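PDB 5ZRD: tyrosinase from Burkholderia thailandensis, which oxidises monophenols such as tyrosine to catechols and on to quinones at a pair of copper ions, working efficiently even at acidic pH. Local coordinates for residues V156-R161 / N307-M312. Residues are numbered along the deposited sequence; the frame is centred on the assembly and turned at random.
Sequences VALSDR and NNTAGM
A single leucine carries the whole encounter from its side: Leu158 divides its two methyl groups between two residues of the 307-312 loop, one branch for each. Leu158 CD1 meets the methyl CG2 of Thr309 at 3.8 Å. Leu158 CD2 reaches toward the terminal methyl CE of Met312, a looser apolar contact at 4.4 Å. The backbones stay well apart, with the CA atoms of Leu158 and Thr309 9.5 Å from each other, and no hydrogen bond crosses between the segments.

Thr309 illustrates how a two-faced side chain can serve a polar and an apolar neighbour at once. With chi1 at 57°, OG1 sits between the backbone N and the carbonyl carbon, while CG2 lies anti to that carbon and faces Leu158; the hydroxyl is hydrogen-bonded to Asp303 OD2. Three residues on, Met312 N donates to Thr309 O over 2.9 Å, a turn consistent with both side chains facing the same leucine. Phe51 of helix 50-57 touches both Leu158 and Met312, adding an aromatic neighbour to the cluster. Ser159 OG accepts from Arg161 N, an ST turn just after Leu158.

The contact joins the loop between strands 143-146 and 165-167 to the loop that leads into helix 315-334, the bearer of the copper ligand His320. Asn307, the first residue of segment 307-312, lines the pocket of the bound oxygen atom, and its carbonyl O receives a weak hydrogen bond from ND1 of the copper ligand His57. Thr309 itself lies about 11 Å from copper, side chain to ion. The direct contact is thus buried apolar packing with no hydrogen bond across it, which implies that its contribution is probably hydrophobic and nondirectional.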
# COMPACT_ATOMS: atom_id res chain seq x y z
N VAL A 156 2.44 -31.13 10.23
CA VAL A 156 2.52 -29.79 10.77
C VAL A 156 1.24 -29.09 10.35
O VAL A 156 0.51 -29.59 9.50
CB VAL A 156 3.74 -29.00 10.27
CG1 VAL A 156 5.04 -29.63 10.74
CG2 VAL A 156 3.72 -28.87 8.77
N ALA A 157 1.03 -27.91 10.92
CA ALA A 157 -0.17 -27.16 10.66
C ALA A 157 -0.02 -26.38 9.36
O ALA A 157 1.05 -25.98 8.98
CB ALA A 157 -0.48 -26.24 11.82
N LEU A 158 -1.13 -26.21 8.69
CA LEU A 158 -1.27 -25.21 7.69
C LEU A 158 -1.65 -23.94 8.43
O LEU A 158 -2.76 -23.83 8.90
CB LEU A 158 -2.39 -25.60 6.72
CG LEU A 158 -2.08 -26.76 5.80
CD1 LEU A 158 -3.32 -27.19 5.04
CD2 LEU A 158 -0.97 -26.38 4.83
N SER A 159 -0.72 -23.02 8.52
CA SER A 159 -1.00 -21.84 9.29
C SER A 159 -0.15 -20.67 8.79
O SER A 159 1.01 -20.83 8.58
CB SER A 159 -0.74 -22.15 10.76
OG SER A 159 -0.29 -21.00 11.45
N ASP A 160 -0.71 -19.48 8.70
CA ASP A 160 0.12 -18.31 8.37
C ASP A 160 0.95 -17.76 9.58
O ASP A 160 1.80 -16.87 9.44
CB ASP A 160 -0.80 -17.28 7.77
CG ASP A 160 -1.51 -17.81 6.47
OD1 ASP A 160 -0.85 -18.51 5.66
OD2 ASP A 160 -2.74 -17.54 6.29
N ARG A 161 0.67 -18.29 10.78
CA ARG A 161 1.41 -17.93 12.01
C ARG A 161 1.35 -16.40 12.18
O ARG A 161 2.35 -15.78 12.44
CB ARG A 161 2.86 -18.45 11.97
CG ARG A 161 3.00 -19.96 11.81
CD ARG A 161 3.14 -20.75 13.12
NE ARG A 161 2.69 -22.16 13.08
CZ ARG A 161 3.37 -23.18 12.54
NH1 ARG A 161 4.52 -22.96 11.91
NH2 ARG A 161 2.90 -24.42 12.61
N ASN A 307 -9.79 -25.82 -4.23
CA ASN A 307 -8.43 -26.04 -4.64
C ASN A 307 -7.49 -25.88 -3.44
O ASN A 307 -6.33 -26.29 -3.50
CB ASN A 307 -8.09 -25.13 -5.81
CG ASN A 307 -8.58 -25.66 -7.14
OD1 ASN A 307 -8.98 -24.88 -8.00
ND2 ASN A 307 -8.56 -26.97 -7.31
N ASN A 308 -7.97 -25.33 -2.32
CA ASN A 308 -7.08 -24.92 -1.21
C ASN A 308 -6.25 -26.10 -0.68
O ASN A 308 -5.03 -26.01 -0.62
CB ASN A 308 -7.89 -24.32 -0.07
CG ASN A 308 -8.48 -22.99 -0.44
OD1 ASN A 308 -8.03 -21.93 0.02
ND2 ASN A 308 -9.43 -23.05 -1.34
N THR A 309 -6.90 -27.21 -0.36
CA THR A 309 -6.23 -28.35 0.27
C THR A 309 -6.58 -29.67 -0.41
O THR A 309 -6.26 -30.74 0.09
CB THR A 309 -6.60 -28.43 1.76
OG1 THR A 309 -8.02 -28.52 1.96
CG2 THR A 309 -6.10 -27.22 2.52
N ALA A 310 -7.19 -29.64 -1.58
CA ALA A 310 -7.49 -30.90 -2.30
C ALA A 310 -6.23 -31.75 -2.49
O ALA A 310 -6.28 -32.97 -2.51
CB ALA A 310 -8.08 -30.58 -3.64
N GLY A 311 -5.10 -31.10 -2.70
CA GLY A 311 -3.85 -31.86 -2.93
C GLY A 311 -3.41 -32.67 -1.72
O GLY A 311 -2.56 -33.53 -1.87
N MET A 312 -3.99 -32.44 -0.53
CA MET A 312 -3.57 -33.20 0.66
C MET A 312 -4.35 -34.50 0.74
O MET A 312 -4.03 -35.33 1.54
CB MET A 312 -3.82 -32.42 1.96
CG MET A 312 -3.01 -31.16 2.09
SD MET A 312 -1.23 -31.48 2.05
CE MET A 312 -0.55 -29.83 2.12